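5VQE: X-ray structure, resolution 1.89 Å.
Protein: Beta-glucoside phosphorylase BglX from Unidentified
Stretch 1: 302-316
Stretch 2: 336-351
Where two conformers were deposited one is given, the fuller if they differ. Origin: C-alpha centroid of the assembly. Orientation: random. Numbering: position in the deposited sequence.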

ATOM      1  N   HIS A 302      -2.103 -25.466 -11.242  1.00 15.61           N
ATOM      2  CA  HIS A 302      -1.569 -26.660 -10.592  0.55 17.90           C
ATOM      3  C   HIS A 302      -0.050 -26.726 -10.721  1.00 14.86           C
ATOM      4  O   HIS A 302       0.622 -27.253  -9.826  1.00 14.18           O
ATOM      5  CB  HIS A 302      -2.251 -27.930 -11.131  0.55 18.46           C
ATOM      6  CG  HIS A 302      -1.904 -28.283 -12.544  0.55 17.18           C
ATOM      7  ND1 HIS A 302      -2.653 -27.863 -13.622  0.55 18.55           N
ATOM      8  CD2 HIS A 302      -0.922 -29.068 -13.050  0.55 20.83           C
ATOM      9  CE1 HIS A 302      -2.126 -28.344 -14.735  0.55 18.67           C
ATOM     10  NE2 HIS A 302      -1.075 -29.076 -14.415  0.55 17.62           N
ATOM     11  N   GLU A 303       0.505 -26.181 -11.801  1.00 13.88           N
ATOM     12  CA  GLU A 303       1.951 -26.068 -11.945  1.00 14.48           C
ATOM     13  C   GLU A 303       2.506 -24.843 -11.225  1.00 13.59           C
ATOM     14  O   GLU A 303       3.629 -24.892 -10.708  1.00 14.48           O
ATOM     15  CB  GLU A 303       2.339 -25.976 -13.426  1.00 17.37           C
ATOM     16  CG  GLU A 303       2.017 -27.203 -14.265  1.00 29.06           C
ATOM     17  CD  GLU A 303       2.096 -26.914 -15.765  1.00 35.13           C
ATOM     18  OE1 GLU A 303       2.612 -25.837 -16.150  1.00 29.17           O
ATOM     19  OE2 GLU A 303       1.631 -27.759 -16.558  1.00 32.97           O
ATOM     20  N   ALA A 304       1.742 -23.745 -11.188  1.00 13.68           N
ATOM     21  CA  ALA A 304       2.286 -22.463 -10.739  1.00 14.10           C
ATOM     22  C   ALA A 304       2.639 -22.493  -9.259  1.00 12.20           C
ATOM     23  O   ALA A 304       3.706 -22.014  -8.859  1.00 10.82           O
ATOM     24  CB  ALA A 304       1.291 -21.340 -11.017  1.00 13.71           C
ATOM     25  N   LEU A 305       1.749 -23.030  -8.428  1.00 10.85           N
ATOM     26  CA  LEU A 305       1.941 -22.925  -6.983  1.00 12.58           C
ATOM     27  C   LEU A 305       3.244 -23.570  -6.530  1.00 12.82           C
ATOM     28  O   LEU A 305       4.039 -22.888  -5.859  1.00 12.33           O
ATOM     29  CB  LEU A 305       0.711 -23.495  -6.263  1.00 12.51           C
ATOM     30  CG  LEU A 305      -0.604 -22.753  -6.583  1.00 16.73           C
ATOM     31  CD1 LEU A 305      -1.798 -23.374  -5.890  1.00 18.62           C
ATOM     32  CD2 LEU A 305      -0.544 -21.267  -6.213  1.00 17.34           C
ATOM     33  N   PRO A 306       3.552 -24.826  -6.865  1.00 11.23           N
ATOM     34  CA  PRO A 306       4.865 -25.360  -6.479  1.00 12.51           C
ATOM     35  C   PRO A 306       6.008 -24.695  -7.211  1.00 11.24           C
ATOM     36  O   PRO A 306       7.107 -24.593  -6.658  1.00 15.36           O
ATOM     37  CB  PRO A 306       4.758 -26.848  -6.826  1.00 15.29           C
ATOM     38  CG  PRO A 306       3.701 -26.920  -7.882  1.00 17.04           C
ATOM     39  CD  PRO A 306       2.731 -25.830  -7.566  1.00 12.88           C
ATOM     40  N   THR A 307       5.779 -24.218  -8.436  1.00 14.23           N
ATOM     41  CA  THR A 307       6.858 -23.595  -9.195  1.00 11.24           C
ATOM     42  C   THR A 307       7.292 -22.283  -8.556  1.00 10.72           C
ATOM     43  O   THR A 307       8.487 -21.962  -8.553  1.00 12.40           O
ATOM     44  CB  THR A 307       6.424 -23.377 -10.646  1.00 15.44           C
ATOM     45  OG1 THR A 307       6.256 -24.648 -11.297  1.00 16.77           O
ATOM     46  CG2 THR A 307       7.448 -22.551 -11.417  1.00 16.36           C
ATOM     47  N   SER A 308       6.351 -21.501  -8.016  1.00 11.36           N
ATOM     48  CA  SER A 308       6.753 -20.284  -7.311  1.00 10.53           C
ATOM     49  C   SER A 308       7.748 -20.614  -6.212  1.00 13.75           C
ATOM     50  O   SER A 308       8.788 -19.959  -6.081  1.00 13.84           O
ATOM     51  CB  SER A 308       5.541 -19.559  -6.722  1.00  9.26           C
ATOM     52  OG  SER A 308       4.724 -19.007  -7.730  1.00 10.11           O
ATOM     53  N   ILE A 309       7.452 -21.648  -5.421  1.00  9.37           N
ATOM     54  CA  ILE A 309       8.340 -22.018  -4.324  1.00 11.90           C
ATOM     55  C   ILE A 309       9.668 -22.527  -4.864  1.00 11.79           C
ATOM     56  O   ILE A 309      10.740 -22.128  -4.394  1.00 11.38           O
ATOM     57  CB  ILE A 309       7.671 -23.062  -3.412  1.00 11.11           C
ATOM     58  CG1 ILE A 309       6.318 -22.552  -2.892  1.00 13.76           C
ATOM     59  CG2 ILE A 309       8.580 -23.402  -2.253  1.00 12.77           C
ATOM     60  CD1 ILE A 309       6.388 -21.232  -2.129  1.00 15.59           C
ATOM     61  N   GLN A 310       9.617 -23.432  -5.846  1.00 12.79           N
ATOM     62  CA  GLN A 310      10.845 -23.967  -6.422  1.00 10.95           C
ATOM     63  C   GLN A 310      11.730 -22.852  -6.966  1.00 16.06           C
ATOM     64  O   GLN A 310      12.961 -22.923  -6.862  1.00 19.16           O
ATOM     65  CB  GLN A 310      10.519 -24.971  -7.525  1.00 12.95           C
ATOM     66  CG  GLN A 310      11.750 -25.691  -8.095  1.00 14.60           C
ATOM     67  CD  GLN A 310      12.491 -26.504  -7.062  1.00 17.29           C
ATOM     68  OE1 GLN A 310      11.903 -27.009  -6.102  1.00 17.26           O
ATOM     69  NE2 GLN A 310      13.795 -26.638  -7.252  1.00 21.41           N
ATOM     70  N   ASN A 311      11.128 -21.817  -7.550  1.00 14.89           N
ATOM     71  CA  ASN A 311      11.899 -20.776  -8.211  1.00 14.25           C
ATOM     72  C   ASN A 311      12.320 -19.652  -7.273  1.00 15.12           C
ATOM     73  O   ASN A 311      12.940 -18.686  -7.733  1.00 14.86           O
ATOM     74  CB  ASN A 311      11.107 -20.217  -9.398  1.00 12.71           C
ATOM     75  CG  ASN A 311      11.054 -21.191 -10.566  1.00 16.01           C
ATOM     76  OD1 ASN A 311      11.585 -22.294 -10.484  1.00 14.74           O
ATOM     77  ND2 ASN A 311      10.404 -20.792 -11.653  1.00 16.96           N
ATOM     78  N   GLY A 312      12.019 -19.750  -5.979  1.00 11.39           N
ATOM     79  CA  GLY A 312      12.635 -18.855  -5.018  1.00 11.82           C
ATOM     80  C   GLY A 312      11.720 -18.205  -4.002  1.00 11.30           C
ATOM     81  O   GLY A 312      12.203 -17.584  -3.050  1.00 13.34           O
ATOM     82  N   ALA A 313      10.409 -18.330  -4.177  1.00 10.40           N
ATOM     83  CA  ALA A 313       9.477 -17.819  -3.182  1.00 11.93           C
ATOM     84  C   ALA A 313       9.451 -18.742  -1.972  1.00 10.59           C
ATOM     85  O   ALA A 313       9.484 -19.967  -2.108  1.00 11.66           O
ATOM     86  CB  ALA A 313       8.078 -17.693  -3.777  1.00 12.65           C
ATOM     87  N   ASP A 314       9.407 -18.149  -0.781  1.00 11.44           N
ATOM     88  CA  ASP A 314       9.289 -18.929   0.443  1.00 12.22           C
ATOM     89  C   ASP A 314       7.846 -19.133   0.867  1.00 11.20           C
ATOM     90  O   ASP A 314       7.541 -20.126   1.546  1.00 10.11           O
ATOM     91  CB  ASP A 314      10.054 -18.248   1.584  1.00 12.13           C
ATOM     92  CG  ASP A 314      11.529 -18.087   1.279  1.00 15.42           C
ATOM     93  OD1 ASP A 314      12.151 -19.067   0.808  1.00 13.15           O
ATOM     94  OD2 ASP A 314      12.062 -16.976   1.501  1.00 13.63           O
ATOM     95  N   MET A 315       6.953 -18.228   0.476  1.00 10.17           N
ATOM     96  CA  MET A 315       5.568 -18.271   0.921  1.00 12.44           C
ATOM     97  C   MET A 315       4.622 -17.824  -0.183  1.00 14.16           C
ATOM     98  O   MET A 315       4.894 -16.855  -0.907  1.00 11.01           O
ATOM     99  CB  MET A 315       5.412 -17.397   2.169  1.00 11.37           C
ATOM    100  CG  MET A 315       4.007 -17.201   2.660  1.00 17.84           C
ATOM    101  SD  MET A 315       3.932 -16.505   4.333  1.00 23.14           S
ATOM    102  CE  MET A 315       5.382 -17.128   5.107  1.00 11.90           C
ATOM    103  N   LEU A 316       3.508 -18.552  -0.302  1.00 11.24           N
ATOM    104  CA  LEU A 316       2.419 -18.205  -1.200  1.00 10.97           C
ATOM    105  C   LEU A 316       1.386 -17.409  -0.425  1.00 13.77           C
ATOM    106  O   LEU A 316       0.916 -17.855   0.630  1.00 11.76           O
ATOM    107  CB  LEU A 316       1.765 -19.460  -1.784  1.00 11.56           C
ATOM    108  CG  LEU A 316       2.642 -20.313  -2.702  1.00 18.90           C
ATOM    109  CD1 LEU A 316       2.146 -21.750  -2.747  1.00 19.56           C
ATOM    110  CD2 LEU A 316       2.656 -19.737  -4.096  1.00 17.00           C
TER
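Stretch 2 336-351: GLLTHERLDEAVARIL

Helix ends expose carbonyl groups that can still accept from a neighbour even when the capping turn uses them, and an arginine can gather several at once; this pair of segments is a compact example. In stretch 1 a helix kinked at Pro306 runs to Gln310 and closes in a Schellman turn at Gly312, whose positive phi (133°) would jam a CB against the preceding carbonyl. Stretch 2 starts with a similar turn at Gly336, passes through an extended Leu338 and Thr339, and enters a helix at His340. The two helix axes cross at 69°, 10.2 Å apart at closest approach, while the CA atoms come nearest at Gln310–Leu338 (5.2 Å) and Asp314–Ala346 (4.5 Å).

Arg342 points its CA-to-CB bond toward stretch 1, and its chi1 t, chi2 p, chi3 t conformation carries the guanidinium to the C-terminal end of the first helix and the loop after it. Arg342 NE donates to Ile309 O at 2.8 Å, almost linearly; Arg342 NH2 makes a salt bridge to Asp314 OD1 at 2.9 Å and a weak hydrogen bond to Ala313 O, also 2.9 Å. All three acceptors lie near the guanidinium plane, at its edge. Arg342 NH1 is turned to its own helix, in a salt bridge with Glu345 OE1 (3.0 Å). Asp314, chi1 m, has a CB directed sideways, but its carboxylate reaches stretch 2; a water donates to its OD1 and accepts from Arg342 NH1 and Arg349 NH1.

Gln310 works in the other direction. With chi1 t and chi2 p it bends its amide to the start of the second helix, where Gln310 OE1 accepts from Thr339 N at 2.9 Å. Thr339, chi1 p, is the N-cap: Thr339 OG1 accepts from Arg342 N at 3.0 Å.

Beside these polar bonds, Pro306 and Ile309 aim their CA-to-CB bonds toward stretch 2 and so meet Leu338 there, Pro306 CB 3.9 Å from Leu338 CB and Ile309 CG2 3.6 Å from Leu338 CD1; Pro306 CG also lies 4.1 Å from Leu337 CB.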

ATOM      1  N   GLY A 336       8.010 -33.804  -8.228  1.00 20.95           N
ATOM      2  CA  GLY A 336       9.268 -33.127  -8.483  1.00 23.60           C
ATOM      3  C   GLY A 336       9.187 -31.716  -9.039  1.00 22.29           C
ATOM      4  O   GLY A 336      10.231 -31.147  -9.375  1.00 22.75           O
ATOM      5  N   LEU A 337       7.995 -31.131  -9.174  1.00 15.80           N
ATOM      6  CA  LEU A 337       7.935 -29.701  -9.474  1.00 19.38           C
ATOM      7  C   LEU A 337       8.511 -28.882  -8.332  1.00 18.72           C
ATOM      8  O   LEU A 337       9.053 -27.789  -8.548  1.00 18.32           O
ATOM      9  CB  LEU A 337       6.495 -29.268  -9.747  1.00 19.01           C
ATOM     10  CG  LEU A 337       6.036 -29.282 -11.203  1.00 25.60           C
ATOM     11  CD1 LEU A 337       6.511 -30.515 -11.951  1.00 36.08           C
ATOM     12  CD2 LEU A 337       4.526 -29.196 -11.225  1.00 20.66           C
ATOM     13  N   LEU A 338       8.390 -29.387  -7.112  1.00 14.06           N
ATOM     14  CA  LEU A 338       8.985 -28.789  -5.929  1.00 15.36           C
ATOM     15  C   LEU A 338       9.836 -29.857  -5.266  1.00 15.11           C
ATOM     16  O   LEU A 338       9.349 -30.963  -5.007  1.00 14.03           O
ATOM     17  CB  LEU A 338       7.909 -28.288  -4.965  1.00 16.30           C
ATOM     18  CG  LEU A 338       8.369 -27.868  -3.565  1.00 11.11           C
ATOM     19  CD1 LEU A 338       9.310 -26.685  -3.637  1.00 13.51           C
ATOM     20  CD2 LEU A 338       7.177 -27.540  -2.696  1.00 14.35           C
ATOM     21  N   THR A 339      11.096 -29.546  -5.016  1.00 13.92           N
ATOM     22  CA  THR A 339      11.970 -30.522  -4.387  1.00 18.67           C
ATOM     23  C   THR A 339      11.815 -30.485  -2.872  1.00 22.69           C
ATOM     24  O   THR A 339      11.480 -29.454  -2.279  1.00 17.10           O
ATOM     25  CB  THR A 339      13.431 -30.270  -4.768  1.00 18.58           C
ATOM     26  OG1 THR A 339      13.874 -29.046  -4.181  1.00 18.56           O
ATOM     27  CG2 THR A 339      13.582 -30.193  -6.281  1.00 20.94           C
ATOM     28  N   HIS A 340      12.041 -31.643  -2.249  1.00 15.56           N
ATOM     29  CA  HIS A 340      12.029 -31.721  -0.792  1.00 19.79           C
ATOM     30  C   HIS A 340      13.097 -30.833  -0.184  1.00 18.59           C
ATOM     31  O   HIS A 340      12.928 -30.330   0.933  1.00 20.94           O
ATOM     32  CB  HIS A 340      12.240 -33.166  -0.338  1.00 17.48           C
ATOM     33  CG  HIS A 340      11.063 -34.051  -0.591  1.00 13.98           C
ATOM     34  ND1 HIS A 340      10.154 -34.374   0.394  1.00 19.90           N
ATOM     35  CD2 HIS A 340      10.633 -34.661  -1.716  1.00 17.71           C
ATOM     36  CE1 HIS A 340       9.220 -35.155  -0.115  1.00 18.88           C
ATOM     37  NE2 HIS A 340       9.486 -35.344  -1.394  1.00 21.10           N
ATOM     38  N   GLU A 341      14.200 -30.632  -0.902  1.00 17.49           N
ATOM     39  CA  GLU A 341      15.296 -29.831  -0.378  1.00 19.80           C
ATOM     40  C   GLU A 341      14.946 -28.346  -0.404  1.00 17.67           C
ATOM     41  O   GLU A 341      15.272 -27.599   0.529  1.00 18.29           O
ATOM     42  CB  GLU A 341      16.563 -30.126  -1.183  1.00 25.33           C
ATOM     43  CG  GLU A 341      17.133 -31.546  -0.955  1.00 26.98           C
ATOM     44  CD  GLU A 341      16.447 -32.659  -1.770  1.00 26.91           C
ATOM     45  OE1 GLU A 341      15.610 -32.373  -2.660  1.00 21.17           O
ATOM     46  OE2 GLU A 341      16.760 -33.841  -1.510  1.00 22.71           O
ATOM     47  N   ARG A 342      14.254 -27.908  -1.452  1.00 16.45           N
ATOM     48  CA  ARG A 342      13.792 -26.529  -1.516  1.00 18.44           C
ATOM     49  C   ARG A 342      12.636 -26.287  -0.544  1.00 15.19           C
ATOM     50  O   ARG A 342      12.523 -25.205   0.042  1.00 13.27           O
ATOM     51  CB  ARG A 342      13.397 -26.214  -2.952  1.00 19.85           C
ATOM     52  CG  ARG A 342      12.812 -24.855  -3.176  1.00 18.96           C
ATOM     53  CD  ARG A 342      13.767 -23.699  -2.945  1.00 19.67           C
ATOM     54  NE  ARG A 342      12.938 -22.528  -2.692  1.00 13.29           N
ATOM     55  CZ  ARG A 342      13.065 -21.684  -1.677  1.00 14.65           C
ATOM     56  NH1 ARG A 342      14.053 -21.798  -0.806  1.00 13.87           N
ATOM     57  NH2 ARG A 342      12.197 -20.689  -1.556  1.00 17.88           N
ATOM     58  N   LEU A 343      11.764 -27.280  -0.361  1.00 15.65           N
ATOM     59  CA  LEU A 343      10.715 -27.164   0.647  1.00 18.74           C
ATOM     60  C   LEU A 343      11.311 -26.900   2.024  1.00 15.96           C
ATOM     61  O   LEU A 343      10.863 -26.004   2.749  1.00 13.47           O
ATOM     62  CB  LEU A 343       9.864 -28.434   0.668  1.00 17.67           C
ATOM     63  CG  LEU A 343       8.807 -28.517   1.766  1.00 16.45           C
ATOM     64  CD1 LEU A 343       7.801 -27.385   1.625  1.00 12.64           C
ATOM     65  CD2 LEU A 343       8.097 -29.861   1.716  1.00 17.36           C
ATOM     66  N   ASP A 344      12.333 -27.672   2.402  1.00 16.33           N
ATOM     67  CA  ASP A 344      12.937 -27.500   3.719  1.00 16.82           C
ATOM     68  C   ASP A 344      13.589 -26.135   3.858  1.00 14.86           C
ATOM     69  O   ASP A 344      13.596 -25.559   4.950  1.00 14.86           O
ATOM     70  CB  ASP A 344      13.968 -28.600   3.981  1.00 14.94           C
ATOM     71  CG  ASP A 344      13.330 -29.922   4.346  1.00 18.02           C
ATOM     72  OD1 ASP A 344      12.108 -29.951   4.577  1.00 19.19           O
ATOM     73  OD2 ASP A 344      14.051 -30.938   4.407  1.00 21.48           O
ATOM     74  N   GLU A 345      14.134 -25.603   2.768  1.00 12.67           N
ATOM     75  CA  GLU A 345      14.812 -24.316   2.827  1.00 16.82           C
ATOM     76  C   GLU A 345      13.810 -23.177   2.954  1.00 11.42           C
ATOM     77  O   GLU A 345      14.041 -22.209   3.686  1.00 12.66           O
ATOM     78  CB  GLU A 345      15.683 -24.151   1.583  1.00 12.55           C
ATOM     79  CG  GLU A 345      16.593 -22.947   1.601  1.00 17.84           C
ATOM     80  CD  GLU A 345      17.379 -22.812   0.316  1.00 22.21           C
ATOM     81  OE1 GLU A 345      16.779 -22.982  -0.771  1.00 20.60           O
ATOM     82  OE2 GLU A 345      18.597 -22.551   0.391  1.00 26.75           O
ATOM     83  N   ALA A 346      12.679 -23.285   2.264  1.00 13.75           N
ATOM     84  CA  ALA A 346      11.625 -22.289   2.416  1.00 14.31           C
ATOM     85  C   ALA A 346      11.086 -22.284   3.841  1.00 13.42           C
ATOM     86  O   ALA A 346      10.956 -21.227   4.468  1.00 12.53           O
ATOM     87  CB  ALA A 346      10.508 -22.567   1.410  1.00 12.82           C
ATOM     88  N   VAL A 347      10.764 -23.465   4.372  1.00 13.75           N
ATOM     89  CA  VAL A 347      10.209 -23.545   5.719  1.00 10.75           C
ATOM     90  C   VAL A 347      11.222 -23.079   6.750  1.00 12.45           C
ATOM     91  O   VAL A 347      10.851 -22.476   7.763  1.00 14.17           O
ATOM     92  CB  VAL A 347       9.724 -24.978   6.003  1.00 13.11           C
ATOM     93  CG1 VAL A 347       9.325 -25.132   7.456  1.00 15.12           C
ATOM     94  CG2 VAL A 347       8.560 -25.302   5.103  1.00 13.36           C
ATOM     95  N   ALA A 348      12.510 -23.339   6.522  1.00 10.51           N
ATOM     96  CA  ALA A 348      13.523 -22.852   7.450  1.00 12.83           C
ATOM     97  C   ALA A 348      13.495 -21.331   7.542  1.00 13.48           C
ATOM     98  O   ALA A 348      13.643 -20.764   8.630  1.00 11.29           O
ATOM     99  CB  ALA A 348      14.907 -23.334   7.028  1.00 12.73           C
ATOM    100  N   ARG A 349      13.306 -20.650   6.410  1.00 10.65           N
ATOM    101  CA  ARG A 349      13.273 -19.193   6.442  1.00 10.06           C
ATOM    102  C   ARG A 349      11.981 -18.677   7.067  1.00 11.76           C
ATOM    103  O   ARG A 349      11.978 -17.599   7.671  1.00 10.85           O
ATOM    104  CB  ARG A 349      13.454 -18.627   5.032  1.00 13.76           C
ATOM    105  CG  ARG A 349      14.906 -18.420   4.644  1.00 12.44           C
ATOM    106  CD  ARG A 349      15.035 -17.489   3.458  1.00 14.13           C
ATOM    107  NE  ARG A 349      16.421 -17.088   3.213  1.00 14.98           N
ATOM    108  CZ  ARG A 349      17.241 -17.669   2.335  1.00 16.18           C
ATOM    109  NH1 ARG A 349      16.839 -18.697   1.608  1.00 14.77           N
ATOM    110  NH2 ARG A 349      18.475 -17.218   2.187  1.00 13.05           N
ATOM    111  N   ILE A 350      10.887 -19.428   6.938  1.00 10.65           N
ATOM    112  CA  ILE A 350       9.635 -19.065   7.600  1.00 11.09           C
ATOM    113  C   ILE A 350       9.768 -19.219   9.108  1.00 13.59           C
ATOM    114  O   ILE A 350       9.480 -18.298   9.880  1.00 11.17           O
ATOM    115  CB  ILE A 350       8.484 -19.930   7.057  1.00 10.80           C
ATOM    116  CG1 ILE A 350       8.293 -19.673   5.560  1.00 11.01           C
ATOM    117  CG2 ILE A 350       7.208 -19.662   7.827  1.00 11.25           C
ATOM    118  CD1 ILE A 350       7.388 -20.659   4.886  1.00 10.87           C
ATOM    119  N   LEU A 351      10.184 -20.401   9.551  1.00 10.98           N
ATOM    120  CA  LEU A 351      10.380 -20.629  10.974  1.00 13.16           C
ATOM    121  C   LEU A 351      11.412 -19.677  11.553  1.00 12.08           C
ATOM    122  O   LEU A 351      11.285 -19.259  12.706  1.00 15.56           O
ATOM    123  CB  LEU A 351      10.808 -22.070  11.204  1.00 12.96           C
ATOM    124  CG  LEU A 351       9.756 -23.115  10.869  1.00 13.26           C
ATOM    125  CD1 LEU A 351      10.377 -24.503  10.897  1.00 16.24           C
ATOM    126  CD2 LEU A 351       8.608 -23.017  11.838  1.00 16.19           C
TER
HETATM  127  O   HOH W   1       8.843 -26.260 -10.775  1.00 20.24           O
HETATM  128  O   HOH W   2      16.128 -27.874  -5.476  1.00 18.59           O
HETATM  129  O   HOH W   3      14.444 -20.203   1.764  1.00 10.30           O